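Side-chain contacts in hypothetical protein Rv2827c (Mycobacterium tuberculosis, PDB 1ZEL), which is of unknown function, but has a winged-helix, helix-turn-helix architecture with DNA-binding properties and carries an AbiEi antitoxin C-terminal domain, so may regulate transcription: residues A105-A110 with G114-Q119; V165-D170 with V211-D216. All coordinates share one frame; numbering follows the deposited sequence.

Interaction 1: A105-A110 with G114-Q119; sequences AGASAA and GYLDRQ. With FMT (formic acid), chain F.
The backbone carbonyl of Ala110, in the helix 106-113, receives two N-H groups from the chain that leaves it: a nearly straight bond from Tyr115 N to Ala110 O (2.8 Å, 162° at the hydrogen) and a weak, bent one from Gly114 N to Ala110 O (3.0 Å). Gly114 makes the turn with a positive phi of 100°. After the turn, Leu116 folds back over the helix surface. With CD1 anti to CA (chi2 179°), this branch of Leu116 reaches one turn back toward the N-terminus, where CD1 lies 3.4 Å from Ala107 O and 4.2 Å from Ala107 CB. Nearer the helix end, CG of Leu116 lies 3.9 Å from Ala110 CB. Gly114 closes the helix in a Schellman motif, with the Tyr115 N bond to Ala110 O reaching back into the last turn, and the loop toward strand 124-127 of the AbiEi antitoxin C-terminal domain starts here. Leu203 touches both Leu116 and Tyr115, while Leu186 of helix 183-192 packs on Ala110 and the tyrosine, whose hydroxyl probably meets Asp213. A formic acid molecule, probably from the crystallisation liquor, spans the other end of the contact: Ser108 OG donates to O2 of the formic acid at 2.6 Å, and the extended Gln119 side chain brings NE2 to within 3.2 Å of its O1. Tyr87 OH adds a third hydrogen bond to the same molecule.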
loop_
_atom_site.group_PDB
_atom_site.type_symbol
_atom_site.label_atom_id
_atom_site.label_comp_id
_atom_site.label_asym_id
_atom_site.label_seq_id
_atom_site.Cartn_x
_atom_site.Cartn_y
_atom_site.Cartn_z
ATOM N N ALA A 105 0.992 1.224 2.168
ATOM C CA ALA A 105 2.153 1.900 2.759
ATOM C C ALA A 105 3.252 2.105 1.737
ATOM O O ALA A 105 3.050 1.873 0.537
ATOM C CB ALA A 105 2.680 1.125 3.982
ATOM N N GLY A 106 4.412 2.549 2.214
ATOM C CA GLY A 106 5.628 2.598 1.400
ATOM C C GLY A 106 5.385 3.111 0.005
ATOM O O GLY A 106 4.737 4.141 -0.153
ATOM N N ALA A 107 5.853 2.357 -0.998
ATOM C CA ALA A 107 5.762 2.759 -2.403
ATOM C C ALA A 107 4.337 2.970 -2.931
ATOM O O ALA A 107 4.121 3.837 -3.788
ATOM C CB ALA A 107 6.505 1.757 -3.290
ATOM N N SER A 108 3.367 2.204 -2.430
ATOM C CA SER A 108 1.994 2.395 -2.907
ATOM C C SER A 108 1.402 3.703 -2.432
ATOM O O SER A 108 0.773 4.412 -3.216
ATOM C CB SER A 108 1.090 1.219 -2.510
ATOM O OG SER A 108 1.461 0.075 -3.283
ATOM N N ALA A 109 1.592 4.009 -1.152
ATOM C CA ALA A 109 1.174 5.281 -0.586
ATOM C C ALA A 109 1.885 6.432 -1.301
ATOM O O ALA A 109 1.240 7.411 -1.674
ATOM C CB ALA A 109 1.483 5.333 0.887
ATOM N N ALA A 110 3.203 6.324 -1.496
ATOM C CA ALA A 110 3.977 7.381 -2.169
ATOM C C ALA A 110 3.483 7.605 -3.598
ATOM O O ALA A 110 3.465 8.745 -4.110
ATOM C CB ALA A 110 5.482 7.003 -2.192
ATOM N N GLY A 114 1.709 10.975 -4.978
ATOM C CA GLY A 114 2.325 11.692 -6.112
ATOM C C GLY A 114 3.821 11.902 -6.041
ATOM O O GLY A 114 4.370 12.700 -6.811
ATOM N N TYR A 115 4.499 11.130 -5.187
ATOM C CA TYR A 115 5.935 11.333 -4.970
ATOM C C TYR A 115 6.833 10.415 -5.798
ATOM O O TYR A 115 8.052 10.417 -5.602
ATOM C CB TYR A 115 6.277 11.241 -3.470
ATOM C CG TYR A 115 5.370 12.079 -2.593
ATOM C CD1 TYR A 115 4.747 11.541 -1.463
ATOM C CD2 TYR A 115 5.090 13.381 -2.922
ATOM C CE1 TYR A 115 3.901 12.313 -0.688
ATOM C CE2 TYR A 115 4.231 14.162 -2.142
ATOM C CZ TYR A 115 3.648 13.620 -1.039
ATOM O OH TYR A 115 2.793 14.370 -0.277
ATOM N N LEU A 116 6.267 9.655 -6.735
ATOM C CA LEU A 116 7.074 8.715 -7.502
ATOM C C LEU A 116 6.922 8.922 -8.988
ATOM O O LEU A 116 5.808 9.091 -9.496
ATOM C CB LEU A 116 6.747 7.245 -7.149
ATOM C CG LEU A 116 6.988 6.702 -5.739
ATOM C CD1 LEU A 116 6.580 5.257 -5.641
ATOM C CD2 LEU A 116 8.450 6.829 -5.327
ATOM N N ASP A 117 8.050 8.883 -9.684
ATOM C CA ASP A 117 8.090 8.963 -11.142
ATOM C C ASP A 117 7.358 7.812 -11.830
ATOM O O ASP A 117 6.687 8.010 -12.840
ATOM C CB ASP A 117 9.549 8.993 -11.590
ATOM C CG ASP A 117 10.264 10.264 -11.143
ATOM O OD1 ASP A 117 9.617 11.340 -11.212
ATOM O OD2 ASP A 117 11.451 10.186 -10.731
ATOM N N ARG A 118 7.483 6.611 -11.272
ATOM C CA ARG A 118 7.023 5.395 -11.938
ATOM C C ARG A 118 6.097 4.631 -11.032
ATOM O O ARG A 118 6.344 4.538 -9.830
ATOM C CB ARG A 118 8.205 4.472 -12.287
ATOM C CG ARG A 118 9.332 5.072 -13.147
ATOM C CD ARG A 118 8.803 5.851 -14.340
ATOM N NE ARG A 118 8.108 5.015 -15.315
ATOM C CZ ARG A 118 7.054 5.417 -16.015
ATOM N NH1 ARG A 118 6.574 6.634 -15.830
ATOM N NH2 ARG A 118 6.480 4.608 -16.898
ATOM N N GLN A 119 5.044 4.061 -11.608
ATOM C CA GLN A 119 4.195 3.171 -10.849
ATOM C C GLN A 119 5.032 2.023 -10.326
ATOM O O GLN A 119 5.748 1.377 -11.093
ATOM C CB GLN A 119 3.037 2.620 -11.673
ATOM C CG GLN A 119 2.119 1.725 -10.840
ATOM C CD GLN A 119 0.957 1.166 -11.627
ATOM O OE1 GLN A 119 0.772 1.494 -12.793
ATOM N NE2 GLN A 119 0.147 0.324 -10.975
HETATM C C FMT F . 0.618 0.020 -6.869
HETATM O O1 FMT F . -0.041 0.471 -7.815
HETATM O O2 FMT F . 0.668 0.548 -5.747
#

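Interaction 2: V165-D170 with V211-D216; sequences VRRRLD and VADCSD. With NA (sodium ion), chain C; FMT (formic acid), chain J.
Arg167 and Asp213 reach for each other from opposite directions, each from just past the C-terminal end of a helix (161-166 and 207-212), and meet at a sodium site. The first helix finishes in a Schellman motif with Arg168 at positive phi, and Arg167 is the last residue before that turn. The carboxylate does not meet the guanidinium along an N-H edge: OD2 of Asp213 stands over the centre of one guanidinium face, 3.1 Å above the plane of Arg167, with the two flat groups inclined by 58°. Bends at chi2 (-74°) and chi3 (-77°) curl the arginine chain, and this presents its face to the acid. Arg167 CZ and NE both lie 3.2 Å from Asp213 OD2. Both carboxylate oxygens grip the ion, OD1 of Asp213 at 2.3 Å and OD2 of Asp213 at 2.5 Å from sodium, and the backbone oxygen of Asp209 is another ligand. NH1 of Arg167 is modelled as a sodium ligand at 2.7 Å, which is doubtful, since a charged guanidinium has no lone pair to offer. Tyr115 OH is the probable, unusually close polar partner of Asp213 OD2, while Pro183 and Leu163 pack against the aspartate. Two residues on, Ser215 is the N-cap of helix 216-223, bonding weakly to Arg218 N, and its OG also donates to O2 of a formic acid molecule 2.6 Å away.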
loop_
_atom_site.group_PDB
_atom_site.type_symbol
_atom_site.label_atom_id
_atom_site.label_comp_id
_atom_site.label_asym_id
_atom_site.label_seq_id
_atom_site.Cartn_x
_atom_site.Cartn_y
_atom_site.Cartn_z
ATOM N N VAL A 165 -7.722 17.701 -0.435
ATOM C CA VAL A 165 -8.436 18.753 -1.168
ATOM C C VAL A 165 -7.458 19.717 -1.866
ATOM O O VAL A 165 -7.609 20.021 -3.070
ATOM C CB VAL A 165 -9.407 19.538 -0.219
ATOM C CG1 VAL A 165 -9.974 20.744 -0.903
ATOM C CG2 VAL A 165 -10.528 18.629 0.232
ATOM N N ARG A 166 -6.463 20.187 -1.116
ATOM C CA ARG A 166 -5.434 21.085 -1.647
ATOM C C ARG A 166 -4.657 20.407 -2.766
ATOM O O ARG A 166 -4.250 21.064 -3.720
ATOM C CB ARG A 166 -4.482 21.553 -0.534
ATOM C CG ARG A 166 -3.236 22.334 -0.995
ATOM C CD ARG A 166 -3.653 23.640 -1.706
ATOM N NE ARG A 166 -2.521 24.374 -2.289
ATOM C CZ ARG A 166 -1.916 24.066 -3.440
ATOM N NH1 ARG A 166 -2.311 23.016 -4.162
ATOM N NH2 ARG A 166 -0.904 24.814 -3.872
ATOM N N ARG A 167 -4.469 19.096 -2.659
ATOM C CA ARG A 167 -3.689 18.337 -3.638
ATOM C C ARG A 167 -4.497 17.839 -4.838
ATOM O O ARG A 167 -3.949 17.156 -5.718
ATOM C CB ARG A 167 -2.992 17.136 -2.973
ATOM C CG ARG A 167 -2.047 17.486 -1.823
ATOM C CD ARG A 167 -0.773 18.100 -2.355
ATOM N NE ARG A 167 0.100 17.059 -2.914
ATOM C CZ ARG A 167 1.193 17.318 -3.626
ATOM N NH1 ARG A 167 1.567 18.587 -3.842
ATOM N NH2 ARG A 167 1.929 16.317 -4.098
ATOM N N ARG A 168 -5.793 18.172 -4.856
ATOM C CA ARG A 168 -6.749 17.741 -5.890
ATOM C C ARG A 168 -6.896 16.228 -5.904
ATOM O O ARG A 168 -7.123 15.636 -6.964
ATOM C CB ARG A 168 -6.387 18.254 -7.316
ATOM C CG ARG A 168 -5.788 19.654 -7.419
ATOM C CD ARG A 168 -6.645 20.728 -6.780
ATOM N NE ARG A 168 -5.875 21.967 -6.589
ATOM C CZ ARG A 168 -6.199 22.938 -5.735
ATOM N NH1 ARG A 168 -7.294 22.831 -4.982
ATOM N NH2 ARG A 168 -5.431 24.020 -5.627
ATOM N N LEU A 169 -6.786 15.602 -4.731
ATOM C CA LEU A 169 -6.995 14.162 -4.614
ATOM C C LEU A 169 -8.397 13.883 -4.062
ATOM O O LEU A 169 -8.925 14.633 -3.235
ATOM C CB LEU A 169 -5.900 13.499 -3.761
ATOM C CG LEU A 169 -4.465 13.665 -4.320
ATOM C CD1 LEU A 169 -3.411 13.105 -3.379
ATOM C CD2 LEU A 169 -4.329 13.000 -5.687
ATOM N N ASP A 170 -9.002 12.818 -4.555
ATOM C CA ASP A 170 -10.355 12.513 -4.197
ATOM C C ASP A 170 -10.348 12.091 -2.739
ATOM O O ASP A 170 -9.497 11.278 -2.330
ATOM C CB ASP A 170 -10.895 11.379 -5.054
ATOM C CG ASP A 170 -12.341 11.085 -4.740
ATOM O OD1 ASP A 170 -13.206 11.702 -5.374
ATOM O OD2 ASP A 170 -12.610 10.291 -3.827
ATOM N N VAL A 211 7.815 16.809 1.735
ATOM C CA VAL A 211 8.065 17.572 2.950
ATOM C C VAL A 211 7.100 18.752 3.072
ATOM O O VAL A 211 6.602 19.031 4.157
ATOM C CB VAL A 211 9.546 18.034 2.981
ATOM C CG1 VAL A 211 9.758 19.144 4.008
ATOM C CG2 VAL A 211 10.452 16.844 3.287
ATOM N N ALA A 212 6.837 19.438 1.963
ATOM C CA ALA A 212 5.819 20.487 1.929
ATOM C C ALA A 212 4.409 20.010 2.343
ATOM O O ALA A 212 3.581 20.823 2.758
ATOM C CB ALA A 212 5.771 21.142 0.537
ATOM N N ASP A 213 4.145 18.713 2.249
ATOM C CA ASP A 213 2.816 18.157 2.572
ATOM C C ASP A 213 2.688 17.621 3.981
ATOM O O ASP A 213 1.623 17.108 4.324
ATOM C CB ASP A 213 2.425 17.021 1.603
ATOM C CG ASP A 213 2.358 17.490 0.162
ATOM O OD1 ASP A 213 2.239 18.705 -0.057
ATOM O OD2 ASP A 213 2.466 16.669 -0.771
ATOM N N CYS A 214 3.761 17.703 4.773
ATOM C CA CYS A 214 3.769 17.128 6.120
ATOM C C CYS A 214 3.575 18.230 7.129
ATOM O O CYS A 214 4.228 19.268 7.070
ATOM C CB CYS A 214 5.099 16.438 6.431
ATOM S SG CYS A 214 5.380 14.980 5.449
ATOM N N SER A 215 2.672 17.980 8.062
ATOM C CA SER A 215 2.527 18.820 9.236
ATOM C C SER A 215 3.521 18.308 10.282
ATOM O O SER A 215 3.583 17.101 10.580
ATOM C CB SER A 215 1.083 18.713 9.731
ATOM O OG SER A 215 1.035 18.865 11.122
ATOM N N ASP A 216 4.309 19.212 10.847
ATOM C CA ASP A 216 5.305 18.798 11.836
ATOM C C ASP A 216 4.687 18.266 13.139
ATOM O O ASP A 216 5.282 17.421 13.796
ATOM C CB ASP A 216 6.322 19.907 12.081
ATOM C CG ASP A 216 7.111 20.272 10.809
ATOM O OD1 ASP A 216 7.122 19.509 9.808
ATOM O OD2 ASP A 216 7.711 21.341 10.792
HETATM NA NA NA C . 3.475 18.580 -1.946
HETATM C C FMT J . -2.370 18.294 12.013
HETATM O O1 FMT J . -2.464 17.337 12.786
HETATM O O2 FMT J . -1.443 19.106 12.023
#

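Tyr115 joins the two contacts, whose centres are 14 Å apart. Its backbone N closes the helix end in interaction 1, while its ring reaches into interaction 2, where CE2 of Tyr115 packs 3.7 Å from NH2 of Arg167. The hydroxyl makes a probable hydrogen bond to Asp213, although the 2.4 Å modelled between Tyr115 OH and Asp213 OD2 is suspiciously short. The nearest atoms of the Tyr115 side chain come within about 4 Å of the sodium, which places this side chain in the second shell of the metal site. Helix 183-192 touches both contacts, through Pro183 on Tyr115 and Asp213. All four segments belong to the AbiEi antitoxin C-terminal domain.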